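Local coordinates for protein cytosol aminopeptidase (Staphylococcus aureus subsp. aureus, PDB 3KZW) that probably removes N-terminal amino acids, leucine in particular, from peptides as a metal-dependent aminopeptidase of the cytosol, at residues 403-417 against 474-488. Residues are numbered along the deposited sequence; the frame is centred on the assembly and turned at random.
Sequences DDKAAAFESNSKVIL and GQTPHIHFDIAGPAT. With NA (sodium ion), chain S; NA (sodium ion), chain R.
Phe409, with CG anti to its carbonyl carbon (chi1 -56°), and His480, with CG anti to its backbone N (chi1 166°), leave the same sheet face as a facing pair, and these torsions turn their rings side by side, pointing the same way. The meeting is oblique, planes 31° apart, with Phe409 CD1 3.4 Å from His480 CD2. His480 ND1 and His478 NE2 are hydrogen-bonded to the two carboxylate oxygens of Asp389, one each, which helps to set how both rings are turned; Leu463 and Ala466 of helix 461-470 pack on Phe409. Strands 406-411 and 478-482 run antiparallel in the mixed sheet of the catalytic domain, between strands 431-433 and 386-391. Ala407, Phe409 and Ser411 form hydrogen-bonded pairs with Asp482, His480 and His478, two N-H...O bonds each; Phe409 N reaches His480 O at 2.9 Å, and that oxygen also lies at the edge of the Phe409 ring, in its plane. On the other face Ala408 CB sits 3.9 Å from Phe481 CE1, and Ile479 packs against the first turn of helix 414-426: its CD1 lies 3.8 Å from Ile416 CG2, its CG2 3.8 Å from Leu417 CD1. Ser413 OG adds a weak bond to His478 O. Sodium ions mark both ends. One is held by Gly485 O and Thr488 OG1 (2.7 Å), and its water also donates to Asp403 OD2; the other takes Gly474 O at 2.5 Å together with Thr470 O, while one of its waters links Ser411 OG to Thr476 O.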
loop_
_atom_site.group_PDB
_atom_site.type_symbol
_atom_site.label_atom_id
_atom_site.label_comp_id
_atom_site.label_asym_id
_atom_site.label_seq_id
_atom_site.Cartn_x
_atom_site.Cartn_y
_atom_site.Cartn_z
ATOM N N ASP A 403 -19.291 -13.675 -1.503
ATOM C CA ASP A 403 -19.675 -13.522 -0.104
ATOM C C ASP A 403 -20.914 -14.325 0.302
ATOM O O ASP A 403 -21.144 -14.548 1.487
ATOM C CB ASP A 403 -19.904 -12.044 0.213
ATOM C CG ASP A 403 -19.806 -11.752 1.693
ATOM O OD1 ASP A 403 -18.665 -11.685 2.214
ATOM O OD2 ASP A 403 -20.870 -11.602 2.341
ATOM N N ASP A 404 -21.705 -14.758 -0.675
ATOM C CA ASP A 404 -23.007 -15.369 -0.394
ATOM C C ASP A 404 -23.053 -16.900 -0.516
ATOM O O ASP A 404 -24.115 -17.505 -0.357
ATOM C CB ASP A 404 -24.091 -14.726 -1.269
ATOM C CG ASP A 404 -23.761 -14.770 -2.756
ATOM O OD1 ASP A 404 -22.637 -15.170 -3.130
ATOM O OD2 ASP A 404 -24.641 -14.392 -3.560
ATOM N N LYS A 405 -21.907 -17.516 -0.801
ATOM C CA LYS A 405 -21.824 -18.966 -0.981
ATOM C C LYS A 405 -20.809 -19.579 -0.024
ATOM O O LYS A 405 -19.797 -18.956 0.295
ATOM C CB LYS A 405 -21.443 -19.310 -2.424
ATOM C CG LYS A 405 -22.312 -18.661 -3.483
ATOM C CD LYS A 405 -21.780 -18.936 -4.875
ATOM C CE LYS A 405 -22.285 -17.904 -5.869
ATOM N NZ LYS A 405 -21.728 -16.546 -5.617
ATOM N N ALA A 406 -21.079 -20.800 0.428
ATOM C CA ALA A 406 -20.171 -21.521 1.318
ATOM C C ALA A 406 -19.288 -22.499 0.548
ATOM O O ALA A 406 -19.707 -23.059 -0.471
ATOM C CB ALA A 406 -20.950 -22.252 2.390
ATOM N N ALA A 407 -18.067 -22.699 1.041
ATOM C CA ALA A 407 -17.134 -23.646 0.437
ATOM C C ALA A 407 -17.122 -24.948 1.220
ATOM O O ALA A 407 -16.914 -24.945 2.435
ATOM C CB ALA A 407 -15.736 -23.054 0.367
ATOM N N ALA A 408 -17.353 -26.056 0.520
ATOM C CA ALA A 408 -17.357 -27.378 1.138
ATOM C C ALA A 408 -16.209 -28.242 0.616
ATOM O O ALA A 408 -15.910 -28.240 -0.580
ATOM C CB ALA A 408 -18.689 -28.063 0.912
ATOM N N PHE A 409 -15.569 -28.968 1.531
ATOM C CA PHE A 409 -14.453 -29.849 1.201
ATOM C C PHE A 409 -14.705 -31.234 1.776
ATOM O O PHE A 409 -15.082 -31.364 2.942
ATOM C CB PHE A 409 -13.151 -29.311 1.793
ATOM C CG PHE A 409 -12.810 -27.909 1.372
ATOM C CD1 PHE A 409 -13.358 -26.811 2.035
ATOM C CD2 PHE A 409 -11.906 -27.686 0.339
ATOM C CE1 PHE A 409 -13.030 -25.516 1.657
ATOM C CE2 PHE A 409 -11.567 -26.397 -0.041
ATOM C CZ PHE A 409 -12.132 -25.307 0.616
ATOM N N GLU A 410 -14.498 -32.268 0.968
ATOM C CA GLU A 410 -14.662 -33.635 1.452
ATOM C C GLU A 410 -13.332 -34.366 1.579
ATOM O O GLU A 410 -12.402 -34.150 0.797
ATOM C CB GLU A 410 -15.664 -34.438 0.600
ATOM C CG GLU A 410 -15.232 -34.746 -0.839
ATOM C CD GLU A 410 -14.351 -35.987 -0.962
ATOM O OE1 GLU A 410 -14.333 -36.819 -0.024
ATOM O OE2 GLU A 410 -13.675 -36.132 -2.004
ATOM N N SER A 411 -13.263 -35.235 2.577
ATOM C CA SER A 411 -12.125 -36.106 2.784
ATOM C C SER A 411 -12.673 -37.452 3.244
ATOM O O SER A 411 -13.138 -37.583 4.382
ATOM C CB SER A 411 -11.187 -35.503 3.827
ATOM O OG SER A 411 -10.141 -36.397 4.148
ATOM N N ASN A 412 -12.638 -38.434 2.343
ATOM C CA ASN A 412 -13.211 -39.768 2.578
ATOM C C ASN A 412 -14.724 -39.749 2.809
ATOM O O ASN A 412 -15.258 -40.629 3.488
ATOM C CB ASN A 412 -12.503 -40.495 3.734
ATOM C CG ASN A 412 -11.012 -40.652 3.507
ATOM O OD1 ASN A 412 -10.203 -40.089 4.245
ATOM N ND2 ASN A 412 -10.641 -41.415 2.486
ATOM N N SER A 413 -15.406 -38.749 2.250
ATOM C CA SER A 413 -16.867 -38.647 2.357
ATOM C C SER A 413 -17.500 -37.973 1.139
ATOM O O SER A 413 -18.269 -37.012 1.268
ATOM C CB SER A 413 -17.280 -37.931 3.647
ATOM O OG SER A 413 -16.679 -36.656 3.727
ATOM N N LYS A 414 -17.181 -38.505 -0.039
ATOM C CA LYS A 414 -17.717 -38.021 -1.311
ATOM C C LYS A 414 -19.238 -38.173 -1.393
ATOM O O LYS A 414 -19.925 -37.300 -1.927
ATOM C CB LYS A 414 -17.055 -38.776 -2.467
ATOM C CG LYS A 414 -16.979 -38.009 -3.775
ATOM C CD LYS A 414 -16.183 -38.797 -4.821
ATOM C CE LYS A 414 -15.553 -37.880 -5.878
ATOM N NZ LYS A 414 -16.563 -37.137 -6.706
ATOM N N VAL A 415 -19.752 -39.281 -0.857
ATOM C CA VAL A 415 -21.182 -39.608 -0.923
ATOM C C VAL A 415 -22.020 -38.693 -0.021
ATOM O O VAL A 415 -22.998 -38.097 -0.479
ATOM C CB VAL A 415 -21.447 -41.107 -0.605
ATOM C CG1 VAL A 415 -22.941 -41.397 -0.511
ATOM C CG2 VAL A 415 -20.799 -41.994 -1.659
ATOM N N ILE A 416 -21.623 -38.578 1.247
ATOM C CA ILE A 416 -22.333 -37.736 2.215
ATOM C C ILE A 416 -22.329 -36.267 1.785
ATOM O O ILE A 416 -23.317 -35.557 1.988
ATOM C CB ILE A 416 -21.778 -37.907 3.661
ATOM C CG1 ILE A 416 -22.018 -39.339 4.155
ATOM C CG2 ILE A 416 -22.425 -36.913 4.628
ATOM C CD1 ILE A 416 -21.225 -39.721 5.394
ATOM N N LEU A 417 -21.234 -35.820 1.173
ATOM C CA LEU A 417 -21.165 -34.455 0.650
ATOM C C LEU A 417 -22.179 -34.213 -0.467
ATOM O O LEU A 417 -22.897 -33.208 -0.451
ATOM C CB LEU A 417 -19.752 -34.096 0.177
ATOM C CG LEU A 417 -19.598 -32.668 -0.378
ATOM C CD1 LEU A 417 -19.835 -31.611 0.697
ATOM C CD2 LEU A 417 -18.247 -32.464 -1.038
ATOM N N GLY A 474 -7.812 -38.438 10.251
ATOM C CA GLY A 474 -7.301 -39.704 9.744
ATOM C C GLY A 474 -8.082 -40.133 8.518
ATOM O O GLY A 474 -8.207 -39.369 7.558
ATOM N N GLN A 475 -8.622 -41.349 8.557
ATOM C CA GLN A 475 -9.409 -41.882 7.447
ATOM C C GLN A 475 -10.917 -41.756 7.677
ATOM O O GLN A 475 -11.714 -42.157 6.826
ATOM C CB GLN A 475 -9.021 -43.337 7.155
ATOM C CG GLN A 475 -7.584 -43.517 6.666
ATOM C CD GLN A 475 -7.283 -42.721 5.402
ATOM O OE1 GLN A 475 -7.764 -43.054 4.315
ATOM N NE2 GLN A 475 -6.479 -41.667 5.539
ATOM N N THR A 476 -11.296 -41.194 8.824
ATOM C CA THR A 476 -12.700 -40.950 9.161
ATOM C C THR A 476 -13.318 -39.963 8.173
ATOM O O THR A 476 -12.724 -38.918 7.904
ATOM C CB THR A 476 -12.837 -40.393 10.594
ATOM O OG1 THR A 476 -12.142 -41.250 11.506
ATOM C CG2 THR A 476 -14.300 -40.289 11.011
ATOM N N PRO A 477 -14.500 -40.299 7.611
ATOM C CA PRO A 477 -15.229 -39.386 6.733
ATOM C C PRO A 477 -15.348 -37.987 7.335
ATOM O O PRO A 477 -15.870 -37.827 8.437
ATOM C CB PRO A 477 -16.603 -40.050 6.617
ATOM C CG PRO A 477 -16.305 -41.498 6.709
ATOM C CD PRO A 477 -15.156 -41.620 7.680
ATOM N N HIS A 478 -14.847 -36.995 6.606
ATOM C CA HIS A 478 -14.739 -35.630 7.111
ATOM C C HIS A 478 -15.198 -34.625 6.057
ATOM O O HIS A 478 -14.713 -34.640 4.921
ATOM C CB HIS A 478 -13.284 -35.342 7.508
ATOM C CG HIS A 478 -13.094 -34.084 8.303
ATOM N ND1 HIS A 478 -12.053 -33.922 9.191
ATOM C CD2 HIS A 478 -13.804 -32.930 8.345
ATOM C CE1 HIS A 478 -12.127 -32.724 9.743
ATOM N NE2 HIS A 478 -13.182 -32.103 9.249
ATOM N N ILE A 479 -16.139 -33.761 6.435
ATOM C CA ILE A 479 -16.515 -32.627 5.595
ATOM C C ILE A 479 -16.208 -31.305 6.300
ATOM O O ILE A 479 -16.625 -31.081 7.436
ATOM C CB ILE A 479 -17.997 -32.662 5.157
ATOM C CG1 ILE A 479 -18.332 -33.987 4.470
ATOM C CG2 ILE A 479 -18.291 -31.493 4.215
ATOM C CD1 ILE A 479 -19.812 -34.214 4.247
ATOM N N HIS A 480 -15.468 -30.441 5.612
ATOM C CA HIS A 480 -15.095 -29.131 6.132
ATOM C C HIS A 480 -15.907 -28.034 5.441
ATOM O O HIS A 480 -15.930 -27.945 4.209
ATOM C CB HIS A 480 -13.587 -28.907 5.952
ATOM C CG HIS A 480 -13.152 -27.490 6.153
ATOM N ND1 HIS A 480 -13.265 -26.841 7.363
ATOM C CD2 HIS A 480 -12.602 -26.596 5.296
ATOM C CE1 HIS A 480 -12.811 -25.605 7.243
ATOM N NE2 HIS A 480 -12.401 -25.432 5.998
ATOM N N PHE A 481 -16.575 -27.208 6.242
ATOM C CA PHE A 481 -17.392 -26.113 5.725
ATOM C C PHE A 481 -16.779 -24.749 6.041
ATOM O O PHE A 481 -16.783 -24.307 7.197
ATOM C CB PHE A 481 -18.812 -26.178 6.292
ATOM C CG PHE A 481 -19.604 -27.368 5.833
ATOM C CD1 PHE A 481 -20.126 -27.418 4.544
ATOM C CD2 PHE A 481 -19.854 -28.427 6.696
ATOM C CE1 PHE A 481 -20.870 -28.515 4.118
ATOM C CE2 PHE A 481 -20.601 -29.521 6.284
ATOM C CZ PHE A 481 -21.112 -29.565 4.991
ATOM N N ASP A 482 -16.252 -24.088 5.012
ATOM C CA ASP A 482 -15.729 -22.732 5.155
ATOM C C ASP A 482 -16.858 -21.739 4.896
ATOM O O ASP A 482 -17.245 -21.502 3.750
ATOM C CB ASP A 482 -14.554 -22.490 4.202
ATOM C CG ASP A 482 -13.657 -21.332 4.644
ATOM O OD1 ASP A 482 -14.112 -20.445 5.405
ATOM O OD2 ASP A 482 -12.481 -21.306 4.222
ATOM N N ILE A 483 -17.384 -21.175 5.979
ATOM C CA ILE A 483 -18.526 -20.267 5.913
ATOM C C ILE A 483 -18.124 -18.820 6.223
ATOM O O ILE A 483 -18.918 -18.046 6.755
ATOM C CB ILE A 483 -19.691 -20.731 6.839
ATOM C CG1 ILE A 483 -19.225 -20.869 8.296
ATOM C CG2 ILE A 483 -20.282 -22.039 6.332
ATOM C CD1 ILE A 483 -20.354 -20.895 9.316
ATOM N N ALA A 484 -16.893 -18.460 5.870
ATOM C CA ALA A 484 -16.383 -17.108 6.099
ATOM C C ALA A 484 -17.269 -16.041 5.456
ATOM O O ALA A 484 -17.455 -14.954 6.010
ATOM C CB ALA A 484 -14.951 -16.990 5.600
ATOM N N GLY A 485 -17.817 -16.366 4.290
ATOM C CA GLY A 485 -18.677 -15.453 3.555
ATOM C C GLY A 485 -20.118 -15.426 4.033
ATOM O O GLY A 485 -20.574 -14.403 4.549
ATOM N N PRO A 486 -20.850 -16.542 3.855
ATOM C CA PRO A 486 -22.302 -16.551 4.067
ATOM C C PRO A 486 -22.769 -16.575 5.526
ATOM O O PRO A 486 -23.969 -16.464 5.774
ATOM C CB PRO A 486 -22.745 -17.829 3.345
ATOM C CG PRO A 486 -21.579 -18.728 3.444
ATOM C CD PRO A 486 -20.361 -17.850 3.380
ATOM N N ALA A 487 -21.841 -16.716 6.473
ATOM C CA ALA A 487 -22.181 -16.728 7.901
ATOM C C ALA A 487 -22.729 -15.384 8.363
ATOM O O ALA A 487 -23.459 -15.306 9.351
ATOM C CB ALA A 487 -20.980 -17.119 8.741
ATOM N N THR A 488 -22.362 -14.331 7.643
ATOM C CA THR A 488 -22.840 -12.984 7.924
ATOM C C THR A 488 -23.277 -12.298 6.637
ATOM O O THR A 488 -22.770 -12.606 5.554
ATOM C CB THR A 488 -21.756 -12.114 8.601
ATOM O OG1 THR A 488 -20.549 -12.170 7.830
ATOM C CG2 THR A 488 -21.474 -12.591 10.014
HETATM NA NA NA S . -19.500 -11.975 5.343
HETATM NA NA NA R . -8.360 -37.086 6.504
HETATM O O HOH W 1 -23.868 -13.333 2.825
HETATM O O HOH W 2 -20.974 -10.157 4.923
HETATM O O HOH W 3 -10.506 -37.849 6.840
HETATM O O HOH W 4 -6.004 -37.338 6.181
#